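Local coordinates for protein cypemycin cysteine dehydrogenase (decarboxylating) (Streptomyces sp, PDB 6JDD) that catalyses the oxidative decarboxylation of the C-terminal cysteine of the cypemycin precursor peptide, using bound FAD, in the biosynthesis of this linaridin, at residues P73-P76 / P77-S81; R50-V54 / R55-H59; A22-P25 / W26-W30; E134-E137 / N138-T142; V42-T45 / P46-R50. One frame throughout, in Å; residues are numbered along the deposited sequence.

Contact 1 of 5, residues P73-P76 / P77-S81; sequences PDVP and PEVNS
V79 sets its two methyl groups astride the carbonyl oxygen of P76, CG1 and CG2 each lying 3.5 Å from P76 O. From there the branches part. CG1 runs on to the proline ring, meeting P76 CG at 4.0 Å, with the two side chains at about a right angle. CG2 goes to V75, whose CG1 stands 4.1 Å away, again crosswise. E78 comes to the same proline from two residues on. With CG between the backbone N and the carbonyl carbon (chi1 69°) and the chain bent at chi2 (-99°), the glutamate doubles back along its own backbone and lays its carboxylate beside the ring, OE2 being 3.2 Å from P76 CB. The carboxylate merely packs on the ring; its bond is made elsewhere, OE1 accepting from the backbone N of G85. Under the side chains, V79 N gives a weak hydrogen bond to P76 O (3.4 Å), which leads into the short 3-10 segment 77-80, and N80 N returns to P77 O at 3.1 Å. This loop follows strand 65-67, where W66 touches V75, P76 and V79, while P111 and M115 of helix 111-118 pack against V79.

Contact 2 of 5, residues R50-V54 / R55-H59; sequences RFLAV and RALRH. With FAD (flavin-adenine dinucleotide), chain B.
R58 N reaches V54 O at 3.0 Å with an N-H...O angle of 157°, and A56 N makes a weaker bond to the carbonyl oxygen of A53, the N-cap residue; these two backbone bonds start the helix. The apolar contacts lie on the inner side: L52 CD1 meets L57 CD1 at 3.9 Å, the two leucines crossing at about a right angle. This is helix 54-60 of a Rossmann-like parallel sheet, following strand 39-44 and leading into strand 65-67, and L57 packs on V42, V44 and V65 of those strands. A third kind of contact pairs a methyl with a charged plane. V54 CG1, anti to its own N (chi1 176°), sits over one face of the R58 guanidinium, 3.4 Å from NH1, while R58 NH2 is bonded to V65 O. Toward the cofactor, F51 brings the far end of its ring to the dimethylbenzene part of the flavin, CZ being 3.6 Å from FAD C7, with FAD C8M at the ring edge. An alanine here would probably leave flavin C7 and C7M without their aromatic neighbour and open a gap there. A56 packs on A22 of the third subunit.

Contact 3 of 5, residues A22-P25 / W26-W30; sequences ALVP and WWIHW
I28 N donates to V24 O at 2.8 Å, a nearly straight bond (170°). H29 N bonds P25 O at 2.9 Å, and a weak third bond joins W27 N to L23 O. These are the opening turns of helix 24-34, the connecting helix of a beta-alpha-beta crossover between parallel strands 10-15 and 39-44; P25, having no N-H to offer, sits in the first turn. Outward from the backbone the three tryptophans fit one against the next. W26, with CG anti to the backbone N (chi1 -171°), turns its six-membered ring so that CZ3 stands 3.5 Å above the middle of the W27 ring, while W27 CG lies at the edge of W26. W27 in turn places CZ3 over a face of W30, toward the rim. Across a subunit boundary W26 stacks on W26 of the third subunit, and within the chain W27 packs on L172 and P173 and W30 stacks on F34. On the inner face, where I28 also touches L57, V24 CG1 meets I28 CG1 at 3.7 Å.

Contact 4 of 5, residues E134-E137 / N138-T142; sequences EIVE and NNVQT
I135 O is gripped twice by N139. The backbone N comes in at 3.2 Å with an almost straight N-H (170°), and the side-chain ND2 at 2.7 Å from the opposite face of the carbonyl plane. ND2 stands well above that plane (46°), so it does not follow a lone pair. With CG beside the backbone N (chi1 -73°), the amide lies alongside I135, both side chains pointing the same way. Its other end is also occupied, since OD1 accepts from Q105 NE2. With a leucine in its place, Q105 NE2 would probably lose this acceptor and I135 O be left with one donor of the two. The remaining carbonyls are met by the ordinary helix pattern: V140 N to V136 O (2.9 Å), Q141 N to E137 O (3.0 Å) and N138 N to E134 O. N138 O is shared too, with T142 N at 3.0 Å and T142 OG1 at 3.2 Å, again from opposite faces. At the start of the helix, N133 OD1 accepts from V136 N, and S132 OG is hydrogen-bonded to E137 OE2. V136 packs on L97 and M101 of helix 97-104. Helix 134-142 is the connecting helix of a beta-alpha-beta crossover between parallel strands 123-127 and 149-151.

Contact 5 of 5, residues V42-T45 / P46-R50; sequences VSVT and PAASR. With FAD (flavin-adenine dinucleotide), chain B.
T45 OG1 sits between A48 N, which donates to it at 3.1 Å, and the FAD phosphate, to which it donates at O2P (2.5 Å). The hydroxyl takes the position between the backbone N and the carbonyl carbon (chi1 68°), which aims it back into the turn and at the phosphate together. This is the close-packed side. S49 N bonds T45 O at 3.0 Å, A48 CB lies 3.7 Å from V44 CG1, and V44 in turn rests on L52 and L57. T45 stands just beyond the C-terminal end of strand 39-44, and in this parallel Rossmann-like sheet that end carries the cofactor loop. A47 N donates to FAD O2A at 3.2 Å, so the loop holds both phosphates, one through a side chain and one through the backbone. The other side is looser. P46, partly exposed, keeps its ring beside the cofactor, CD 3.7 Å from FAD O1A, and S49 is partly exposed as well. R50, also partly exposed, lays a face of its guanidinium against A47 CA and presents an edge to FAD O2', while its NH1 makes a salt bridge to D71 of the fourth subunit.

In the fold
Contacts 5 and 2 run on in the chain, sharing R50, with centres 8 Å apart; L57 CD1 lies 3.4 Å from V44 CG2, so strand 39-44 and helix 54-60 meet just behind the FAD site. Contact 5 holds the diphosphate and contact 2 brings F51 to the flavin. Contact 3 backs contact 2 at about 10 Å between centres, with L57 CD2 4.1 Å from I28 CG1, and both touch the third subunit. Contact 1 is tied to contact 2 by D74 OD2 and R58 NH1, a long, weak ion pair. Contact 4 stands apart, its centre about 32 Å from that of contact 2 on the opposite side of the chain's centre, yet the V136 side chain comes within about 9 Å of an FAD.

Contact 1 of 5, residues P73-P76 / P77-S81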
# COMPACT_ATOMS: atom_id res chain seq x y z
N PRO A 73 -5.42 16.53 -13.09
CA PRO A 73 -6.32 16.56 -14.23
C PRO A 73 -7.18 17.83 -14.37
O PRO A 73 -7.74 18.05 -15.41
CB PRO A 73 -7.18 15.30 -14.01
CG PRO A 73 -7.06 14.95 -12.52
CD PRO A 73 -5.70 15.47 -12.10
N ASP A 74 -7.27 18.68 -13.36
CA ASP A 74 -8.12 19.90 -13.48
C ASP A 74 -7.36 21.03 -14.17
O ASP A 74 -7.98 22.09 -14.43
CB ASP A 74 -8.62 20.41 -12.12
CG ASP A 74 -9.55 19.45 -11.41
OD1 ASP A 74 -10.32 18.76 -12.11
OD2 ASP A 74 -9.47 19.40 -10.15
N VAL A 75 -6.06 20.84 -14.43
CA VAL A 75 -5.23 21.93 -15.00
C VAL A 75 -5.77 22.24 -16.39
O VAL A 75 -5.79 21.36 -17.24
CB VAL A 75 -3.75 21.56 -15.05
CG1 VAL A 75 -2.95 22.53 -15.88
CG2 VAL A 75 -3.17 21.50 -13.67
N PRO A 76 -6.24 23.47 -16.66
CA PRO A 76 -6.82 23.78 -17.96
C PRO A 76 -5.74 23.83 -19.03
O PRO A 76 -4.61 24.21 -18.75
CB PRO A 76 -7.48 25.15 -17.77
CG PRO A 76 -6.68 25.75 -16.65
CD PRO A 76 -6.29 24.61 -15.74
N PRO A 77 -6.05 23.42 -20.27
CA PRO A 77 -5.05 23.40 -21.32
C PRO A 77 -4.46 24.77 -21.69
O PRO A 77 -3.29 24.80 -22.05
CB PRO A 77 -5.79 22.80 -22.53
CG PRO A 77 -7.26 22.99 -22.21
CD PRO A 77 -7.37 22.95 -20.71
N GLU A 78 -5.25 25.84 -21.56
CA GLU A 78 -4.84 27.22 -21.96
C GLU A 78 -3.72 27.81 -21.08
O GLU A 78 -3.20 28.87 -21.45
CB GLU A 78 -6.03 28.15 -21.92
CG GLU A 78 -6.55 28.42 -20.53
CD GLU A 78 -7.76 27.59 -20.12
OE1 GLU A 78 -8.56 28.12 -19.29
OE2 GLU A 78 -7.90 26.42 -20.64
N VAL A 79 -3.30 27.13 -20.00
CA VAL A 79 -2.04 27.54 -19.31
C VAL A 79 -0.90 27.58 -20.35
O VAL A 79 -0.02 28.43 -20.21
CB VAL A 79 -1.69 26.67 -18.08
CG1 VAL A 79 -2.82 26.64 -17.06
CG2 VAL A 79 -1.26 25.25 -18.44
N ASN A 80 -0.89 26.72 -21.37
CA ASN A 80 0.23 26.67 -22.36
C ASN A 80 0.12 27.84 -23.36
O ASN A 80 0.98 27.93 -24.22
CB ASN A 80 0.33 25.28 -23.00
CG ASN A 80 1.12 24.30 -22.14
OD1 ASN A 80 2.24 24.57 -21.74
ND2 ASN A 80 0.55 23.13 -21.86
N SER A 81 -0.88 28.73 -23.23
CA SER A 81 -0.97 30.00 -24.00
C SER A 81 -1.00 31.21 -23.08
O SER A 81 -1.39 32.30 -23.54
CB SER A 81 -2.20 30.04 -24.81
OG SER A 81 -2.44 28.75 -25.32

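Contact 2 of 5, residues R50-V54 / R55-H59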
# COMPACT_ATOMS: atom_id res chain seq x y z
N ARG A 50 -0.67 22.66 1.87
CA ARG A 50 -0.39 22.22 3.27
C ARG A 50 -0.93 23.27 4.24
O ARG A 50 -0.90 22.98 5.42
CB ARG A 50 1.12 22.05 3.54
CG ARG A 50 1.81 20.93 2.77
CD ARG A 50 3.33 20.83 3.03
NE ARG A 50 4.18 21.96 2.58
CZ ARG A 50 5.31 21.87 1.81
NH1 ARG A 50 5.76 20.71 1.37
NH2 ARG A 50 5.99 22.97 1.47
N PHE A 51 -1.30 24.46 3.76
CA PHE A 51 -1.74 25.58 4.64
C PHE A 51 -3.21 25.93 4.41
O PHE A 51 -3.78 26.65 5.25
CB PHE A 51 -0.84 26.80 4.47
CG PHE A 51 0.58 26.56 4.91
CD1 PHE A 51 0.87 25.93 6.12
CD2 PHE A 51 1.65 26.96 4.12
CE1 PHE A 51 2.18 25.72 6.52
CE2 PHE A 51 2.96 26.73 4.50
CZ PHE A 51 3.22 26.12 5.70
N LEU A 52 -3.79 25.44 3.33
CA LEU A 52 -5.25 25.59 3.11
C LEU A 52 -5.80 24.34 2.45
O LEU A 52 -5.02 23.46 2.11
CB LEU A 52 -5.52 26.86 2.30
CG LEU A 52 -4.92 26.92 0.91
CD1 LEU A 52 -5.58 25.91 -0.01
CD2 LEU A 52 -5.14 28.31 0.34
N ALA A 53 -7.12 24.26 2.31
CA ALA A 53 -7.79 23.13 1.66
C ALA A 53 -8.30 23.59 0.29
O ALA A 53 -9.13 24.52 0.22
CB ALA A 53 -8.88 22.63 2.57
N VAL A 54 -7.84 22.92 -0.77
CA VAL A 54 -8.32 23.23 -2.15
C VAL A 54 -9.84 23.08 -2.20
O VAL A 54 -10.49 23.86 -2.94
CB VAL A 54 -7.60 22.35 -3.17
CG1 VAL A 54 -8.13 22.57 -4.57
CG2 VAL A 54 -6.12 22.63 -3.12
N ARG A 55 -10.37 22.08 -1.49
CA ARG A 55 -11.83 21.78 -1.48
C ARG A 55 -12.62 23.04 -1.09
O ARG A 55 -13.63 23.34 -1.75
CB ARG A 55 -12.14 20.63 -0.52
CG ARG A 55 -12.68 19.38 -1.21
CD ARG A 55 -13.02 18.28 -0.22
NE ARG A 55 -11.98 17.25 -0.16
CZ ARG A 55 -10.91 17.31 0.62
NH1 ARG A 55 -10.03 16.33 0.61
NH2 ARG A 55 -10.72 18.35 1.42
N ALA A 56 -12.16 23.74 -0.04
CA ALA A 56 -12.85 24.95 0.43
C ALA A 56 -12.88 26.02 -0.68
O ALA A 56 -13.93 26.69 -0.85
CB ALA A 56 -12.20 25.43 1.70
N LEU A 57 -11.81 26.15 -1.47
CA LEU A 57 -11.76 27.13 -2.57
C LEU A 57 -12.73 26.72 -3.68
O LEU A 57 -13.33 27.60 -4.32
CB LEU A 57 -10.33 27.23 -3.11
CG LEU A 57 -9.28 27.80 -2.17
CD1 LEU A 57 -7.89 27.53 -2.72
CD2 LEU A 57 -9.47 29.27 -1.94
N ARG A 58 -12.83 25.42 -3.95
CA ARG A 58 -13.82 24.96 -4.96
C ARG A 58 -15.20 25.48 -4.56
O ARG A 58 -15.98 25.76 -5.47
CB ARG A 58 -13.84 23.44 -5.08
CG ARG A 58 -12.66 22.87 -5.84
CD ARG A 58 -12.73 21.36 -5.95
NE ARG A 58 -11.38 20.83 -6.03
CZ ARG A 58 -10.55 21.06 -7.06
NH1 ARG A 58 -9.32 20.53 -7.03
NH2 ARG A 58 -10.94 21.78 -8.11
N HIS A 59 -15.52 25.60 -3.27
CA HIS A 59 -16.82 26.14 -2.79
C HIS A 59 -16.81 27.67 -2.82
O HIS A 59 -17.76 28.25 -3.31
CB HIS A 59 -17.20 25.56 -1.40
CG HIS A 59 -17.47 24.09 -1.47
ND1 HIS A 59 -18.64 23.59 -2.03
CD2 HIS A 59 -16.70 23.01 -1.14
CE1 HIS A 59 -18.57 22.26 -2.04
NE2 HIS A 59 -17.39 21.88 -1.49
PA FAD B . 5.81 24.82 -4.95
O1A FAD B . 5.13 24.44 -6.22
O2A FAD B . 5.34 24.21 -3.68
O5B FAD B . 7.39 24.58 -5.10
C5B FAD B . 7.94 23.30 -4.70
C4B FAD B . 9.24 23.06 -5.42
O4B FAD B . 9.22 21.74 -6.02
C3B FAD B . 9.56 24.04 -6.56
O3B FAD B . 10.96 24.31 -6.63
C2B FAD B . 9.08 23.27 -7.80
O2B FAD B . 9.74 23.67 -8.98
C1B FAD B . 9.45 21.84 -7.41
N9A FAD B . 8.64 20.83 -8.08
C8A FAD B . 8.08 20.89 -9.33
N7A FAD B . 7.40 19.81 -9.64
C5A FAD B . 7.54 18.99 -8.52
C6A FAD B . 7.05 17.70 -8.23
N6A FAD B . 6.31 16.98 -9.06
N1A FAD B . 7.37 17.17 -7.02
C2A FAD B . 8.12 17.90 -6.18
N3A FAD B . 8.63 19.12 -6.35
C4A FAD B . 8.30 19.61 -7.56
N1 FAD B . 8.38 31.11 2.10
C2 FAD B . 8.23 32.41 1.77
O2 FAD B . 8.77 32.87 0.76
N3 FAD B . 7.50 33.27 2.52
C4 FAD B . 6.86 32.87 3.67
O4 FAD B . 6.21 33.67 4.32
C4X FAD B . 6.99 31.52 4.05
N5 FAD B . 6.39 31.11 5.14
C5X FAD B . 6.53 29.80 5.49
C6 FAD B . 5.89 29.34 6.66
C7 FAD B . 5.99 28.04 7.07
C7M FAD B . 5.29 27.58 8.32
C8 FAD B . 6.75 27.12 6.30
C8M FAD B . 6.87 25.68 6.73
C9 FAD B . 7.38 27.55 5.15
C9A FAD B . 7.29 28.89 4.72
N10 FAD B . 7.91 29.35 3.57
C10 FAD B . 7.79 30.68 3.19
C1' FAD B . 8.71 28.43 2.74
C2' FAD B . 7.95 27.96 1.52
O2' FAD B . 6.85 27.15 1.92
C3' FAD B . 8.85 27.15 0.59
O3' FAD B . 9.83 28.01 0.01
C4' FAD B . 8.10 26.43 -0.53
O4' FAD B . 9.02 25.68 -1.33
C5' FAD B . 7.33 27.38 -1.42
O5' FAD B . 6.79 26.66 -2.56
P FAD B . 5.74 27.39 -3.52
O1P FAD B . 6.29 28.72 -3.91
O2P FAD B . 4.39 27.32 -2.88
O3P FAD B . 5.76 26.42 -4.80

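Contact 3 of 5, residues A22-P25 / W26-W30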
# COMPACT_ATOMS: atom_id res chain seq x y z
N ALA A 22 -3.21 30.35 4.40
CA ALA A 22 -4.31 29.95 5.32
C ALA A 22 -5.41 31.03 5.36
O ALA A 22 -6.58 30.65 5.59
CB ALA A 22 -3.78 29.66 6.70
N LEU A 23 -5.04 32.30 5.14
CA LEU A 23 -5.94 33.48 5.20
C LEU A 23 -6.61 33.76 3.84
O LEU A 23 -7.51 34.57 3.82
CB LEU A 23 -5.12 34.69 5.60
CG LEU A 23 -5.00 34.94 7.10
CD1 LEU A 23 -4.62 33.69 7.84
CD2 LEU A 23 -3.96 36.02 7.36
N VAL A 24 -6.19 33.11 2.76
CA VAL A 24 -6.69 33.41 1.39
C VAL A 24 -8.16 33.05 1.29
O VAL A 24 -8.89 33.85 0.71
CB VAL A 24 -5.83 32.71 0.33
CG1 VAL A 24 -6.42 32.80 -1.07
CG2 VAL A 24 -4.46 33.32 0.33
N PRO A 25 -8.68 31.89 1.78
CA PRO A 25 -10.12 31.60 1.65
C PRO A 25 -11.02 32.71 2.23
O PRO A 25 -12.02 33.03 1.62
CB PRO A 25 -10.30 30.32 2.45
CG PRO A 25 -8.94 29.66 2.34
CD PRO A 25 -7.96 30.79 2.42
N TRP A 26 -10.61 33.32 3.34
CA TRP A 26 -11.31 34.51 3.89
C TRP A 26 -11.33 35.66 2.86
O TRP A 26 -12.43 36.21 2.59
CB TRP A 26 -10.68 34.94 5.22
CG TRP A 26 -11.45 35.99 5.94
CD1 TRP A 26 -12.35 35.79 6.94
CD2 TRP A 26 -11.42 37.40 5.69
NE1 TRP A 26 -12.86 36.99 7.35
CE2 TRP A 26 -12.31 38.00 6.60
CE3 TRP A 26 -10.71 38.22 4.81
CZ2 TRP A 26 -12.53 39.36 6.66
CZ3 TRP A 26 -10.91 39.58 4.87
CH2 TRP A 26 -11.81 40.14 5.79
N TRP A 27 -10.18 36.00 2.28
CA TRP A 27 -10.08 37.05 1.23
C TRP A 27 -10.84 36.68 -0.05
O TRP A 27 -11.43 37.56 -0.65
CB TRP A 27 -8.62 37.33 0.93
CG TRP A 27 -8.02 38.15 2.00
CD1 TRP A 27 -7.18 37.74 3.00
CD2 TRP A 27 -8.31 39.53 2.24
NE1 TRP A 27 -6.89 38.79 3.83
CE2 TRP A 27 -7.56 39.91 3.38
CE3 TRP A 27 -9.10 40.47 1.59
CZ2 TRP A 27 -7.58 41.21 3.87
CZ3 TRP A 27 -9.13 41.75 2.09
CH2 TRP A 27 -8.38 42.12 3.21
N ILE A 28 -10.78 35.44 -0.51
CA ILE A 28 -11.60 34.99 -1.67
C ILE A 28 -13.09 35.19 -1.31
O ILE A 28 -13.82 35.76 -2.14
CB ILE A 28 -11.32 33.53 -2.08
CG1 ILE A 28 -9.85 33.30 -2.46
CG2 ILE A 28 -12.28 33.09 -3.19
CD1 ILE A 28 -9.43 34.04 -3.69
N HIS A 29 -13.53 34.77 -0.13
CA HIS A 29 -14.92 34.97 0.33
C HIS A 29 -15.26 36.46 0.28
O HIS A 29 -16.29 36.80 -0.29
CB HIS A 29 -15.11 34.36 1.71
CG HIS A 29 -16.48 34.58 2.26
ND1 HIS A 29 -17.60 33.99 1.68
CD2 HIS A 29 -16.91 35.33 3.30
CE1 HIS A 29 -18.65 34.36 2.36
NE2 HIS A 29 -18.25 35.17 3.35
N TRP A 30 -14.40 37.32 0.84
CA TRP A 30 -14.54 38.81 0.80
C TRP A 30 -14.73 39.31 -0.64
O TRP A 30 -15.73 40.01 -0.93
CB TRP A 30 -13.33 39.50 1.47
CG TRP A 30 -13.31 40.99 1.32
CD1 TRP A 30 -13.84 41.90 2.19
CD2 TRP A 30 -12.71 41.76 0.25
NE1 TRP A 30 -13.63 43.17 1.73
CE2 TRP A 30 -12.96 43.12 0.54
CE3 TRP A 30 -12.01 41.43 -0.91
CZ2 TRP A 30 -12.52 44.14 -0.30
CZ3 TRP A 30 -11.59 42.44 -1.75
CH2 TRP A 30 -11.84 43.78 -1.44

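Contact 4 of 5, residues E134-E137 / N138-T142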
# COMPACT_ATOMS: atom_id res chain seq x y z
N GLU A 134 21.39 40.20 -1.50
CA GLU A 134 21.77 40.96 -2.72
C GLU A 134 21.34 40.17 -3.97
O GLU A 134 20.95 40.82 -4.98
CB GLU A 134 23.27 41.27 -2.69
CG GLU A 134 23.67 42.07 -1.44
CD GLU A 134 24.06 41.35 -0.12
OE1 GLU A 134 24.86 41.97 0.62
OE2 GLU A 134 23.56 40.21 0.21
N ILE A 135 21.40 38.85 -3.89
CA ILE A 135 21.12 37.98 -5.05
C ILE A 135 19.62 37.92 -5.27
O ILE A 135 19.17 38.00 -6.40
CB ILE A 135 21.73 36.61 -4.78
CG1 ILE A 135 23.25 36.72 -4.89
CG2 ILE A 135 21.15 35.58 -5.71
CD1 ILE A 135 23.94 35.48 -4.41
N VAL A 136 18.86 37.89 -4.19
CA VAL A 136 17.37 37.93 -4.28
C VAL A 136 16.94 39.26 -4.92
O VAL A 136 16.11 39.27 -5.80
CB VAL A 136 16.75 37.70 -2.88
CG1 VAL A 136 15.28 37.98 -2.84
CG2 VAL A 136 17.02 36.29 -2.37
N GLU A 137 17.49 40.37 -4.44
CA GLU A 137 17.15 41.73 -4.91
C GLU A 137 17.46 41.79 -6.42
O GLU A 137 16.68 42.41 -7.12
CB GLU A 137 17.84 42.80 -4.06
CG GLU A 137 17.15 43.00 -2.71
CD GLU A 137 18.00 43.30 -1.44
OE1 GLU A 137 19.15 43.90 -1.57
OE2 GLU A 137 17.54 42.97 -0.27
N ASN A 138 18.55 41.14 -6.86
CA ASN A 138 18.89 41.20 -8.31
C ASN A 138 17.84 40.49 -9.14
O ASN A 138 17.44 41.03 -10.20
CB ASN A 138 20.30 40.71 -8.64
CG ASN A 138 21.34 41.78 -8.41
OD1 ASN A 138 21.04 42.98 -8.15
ND2 ASN A 138 22.57 41.31 -8.47
N ASN A 139 17.45 39.31 -8.70
CA ASN A 139 16.36 38.49 -9.32
C ASN A 139 15.00 39.23 -9.33
O ASN A 139 14.34 39.21 -10.36
CB ASN A 139 16.28 37.11 -8.67
CG ASN A 139 17.45 36.26 -9.10
OD1 ASN A 139 17.51 35.81 -10.22
ND2 ASN A 139 18.48 36.17 -8.30
N VAL A 140 14.65 39.92 -8.26
CA VAL A 140 13.48 40.86 -8.25
C VAL A 140 13.61 42.02 -9.28
O VAL A 140 12.57 42.35 -9.91
CB VAL A 140 13.34 41.46 -6.86
CG1 VAL A 140 12.34 42.58 -6.88
CG2 VAL A 140 12.98 40.39 -5.86
N GLN A 141 14.82 42.63 -9.42
CA GLN A 141 15.08 43.68 -10.43
C GLN A 141 14.82 43.06 -11.81
O GLN A 141 14.31 43.78 -12.72
CB GLN A 141 16.51 44.27 -10.40
CG GLN A 141 16.75 45.49 -9.52
CD GLN A 141 18.11 46.10 -9.85
OE1 GLN A 141 19.03 45.47 -10.41
NE2 GLN A 141 18.25 47.39 -9.51
N THR A 142 15.23 41.82 -12.03
CA THR A 142 15.11 41.19 -13.37
C THR A 142 13.66 41.22 -13.86
O THR A 142 13.42 41.27 -15.10
CB THR A 142 15.66 39.77 -13.41
OG1 THR A 142 17.05 39.84 -13.13
CG2 THR A 142 15.55 39.15 -14.77

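Contact 5 of 5, residues V42-T45 / P46-R50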
# COMPACT_ATOMS: atom_id res chain seq x y z
N VAL A 42 -8.68 30.08 -9.41
CA VAL A 42 -7.65 29.91 -8.36
C VAL A 42 -6.78 28.70 -8.69
O VAL A 42 -7.30 27.62 -9.02
CB VAL A 42 -8.28 29.76 -6.97
CG1 VAL A 42 -7.21 29.72 -5.90
CG2 VAL A 42 -9.27 30.87 -6.67
N SER A 43 -5.48 28.90 -8.61
CA SER A 43 -4.45 27.83 -8.67
C SER A 43 -3.75 27.77 -7.31
O SER A 43 -3.60 28.80 -6.66
CB SER A 43 -3.48 28.01 -9.83
OG SER A 43 -2.75 29.23 -9.75
N VAL A 44 -3.37 26.60 -6.87
CA VAL A 44 -2.79 26.44 -5.52
C VAL A 44 -1.59 25.51 -5.65
O VAL A 44 -1.72 24.43 -6.17
CB VAL A 44 -3.84 25.84 -4.56
CG1 VAL A 44 -3.28 25.70 -3.17
CG2 VAL A 44 -5.12 26.64 -4.52
N THR A 45 -0.44 25.91 -5.13
CA THR A 45 0.80 25.11 -5.21
C THR A 45 0.68 24.01 -4.19
O THR A 45 0.01 24.18 -3.19
CB THR A 45 2.10 25.88 -4.94
OG1 THR A 45 2.20 26.29 -3.57
CG2 THR A 45 2.27 27.05 -5.88
N PRO A 46 1.34 22.86 -4.43
CA PRO A 46 1.41 21.80 -3.44
C PRO A 46 1.75 22.40 -2.04
O PRO A 46 1.10 22.10 -1.10
CB PRO A 46 2.50 20.92 -4.06
CG PRO A 46 2.25 21.06 -5.53
CD PRO A 46 2.04 22.54 -5.68
N ALA A 47 2.78 23.23 -1.95
CA ALA A 47 3.19 23.82 -0.67
C ALA A 47 1.98 24.51 -0.04
O ALA A 47 1.70 24.31 1.13
CB ALA A 47 4.35 24.77 -0.86
N ALA A 48 1.29 25.35 -0.79
CA ALA A 48 0.16 26.15 -0.24
C ALA A 48 -0.95 25.21 0.23
O ALA A 48 -1.71 25.56 1.14
CB ALA A 48 -0.36 27.10 -1.29
N SER A 49 -1.05 24.05 -0.39
CA SER A 49 -2.11 23.05 -0.10
C SER A 49 -1.81 22.40 1.25
O SER A 49 -2.66 21.73 1.71
CB SER A 49 -2.25 22.01 -1.20
OG SER A 49 -1.16 21.08 -1.17
N ARG A 50 -0.67 22.66 1.87
CA ARG A 50 -0.39 22.22 3.27
C ARG A 50 -0.93 23.27 4.24
O ARG A 50 -0.90 22.98 5.42
CB ARG A 50 1.12 22.05 3.54
CG ARG A 50 1.81 20.93 2.77
CD ARG A 50 3.33 20.83 3.03
NE ARG A 50 4.18 21.96 2.58
CZ ARG A 50 5.31 21.87 1.81
NH1 ARG A 50 5.76 20.71 1.37
NH2 ARG A 50 5.99 22.97 1.47
PA FAD B . 5.81 24.82 -4.95
O1A FAD B . 5.13 24.44 -6.22
O2A FAD B . 5.34 24.21 -3.68
O5B FAD B . 7.39 24.58 -5.10
C5B FAD B . 7.94 23.30 -4.70
C4B FAD B . 9.24 23.06 -5.42
O4B FAD B . 9.22 21.74 -6.02
C3B FAD B . 9.56 24.04 -6.56
O3B FAD B . 10.96 24.31 -6.63
C2B FAD B . 9.08 23.27 -7.80
O2B FAD B . 9.74 23.67 -8.98
C1B FAD B . 9.45 21.84 -7.41
N9A FAD B . 8.64 20.83 -8.08
C8A FAD B . 8.08 20.89 -9.33
N7A FAD B . 7.40 19.81 -9.64
C5A FAD B . 7.54 18.99 -8.52
C6A FAD B . 7.05 17.70 -8.23
N6A FAD B . 6.31 16.98 -9.06
N1A FAD B . 7.37 17.17 -7.02
C2A FAD B . 8.12 17.90 -6.18
N3A FAD B . 8.63 19.12 -6.35
C4A FAD B . 8.30 19.61 -7.56
N1 FAD B . 8.38 31.11 2.10
C2 FAD B . 8.23 32.41 1.77
O2 FAD B . 8.77 32.87 0.76
N3 FAD B . 7.50 33.27 2.52
C4 FAD B . 6.86 32.87 3.67
O4 FAD B . 6.21 33.67 4.32
C4X FAD B . 6.99 31.52 4.05
N5 FAD B . 6.39 31.11 5.14
C5X FAD B . 6.53 29.80 5.49
C6 FAD B . 5.89 29.34 6.66
C7 FAD B . 5.99 28.04 7.07
C7M FAD B . 5.29 27.58 8.32
C8 FAD B . 6.75 27.12 6.30
C8M FAD B . 6.87 25.68 6.73
C9 FAD B . 7.38 27.55 5.15
C9A FAD B . 7.29 28.89 4.72
N10 FAD B . 7.91 29.35 3.57
C10 FAD B . 7.79 30.68 3.19
C1' FAD B . 8.71 28.43 2.74
C2' FAD B . 7.95 27.96 1.52
O2' FAD B . 6.85 27.15 1.92
C3' FAD B . 8.85 27.15 0.59
O3' FAD B . 9.83 28.01 0.01
C4' FAD B . 8.10 26.43 -0.53
O4' FAD B . 9.02 25.68 -1.33
C5' FAD B . 7.33 27.38 -1.42
O5' FAD B . 6.79 26.66 -2.56
P FAD B . 5.74 27.39 -3.52
O1P FAD B . 6.29 28.72 -3.91
O2P FAD B . 4.39 27.32 -2.88
O3P FAD B . 5.76 26.42 -4.80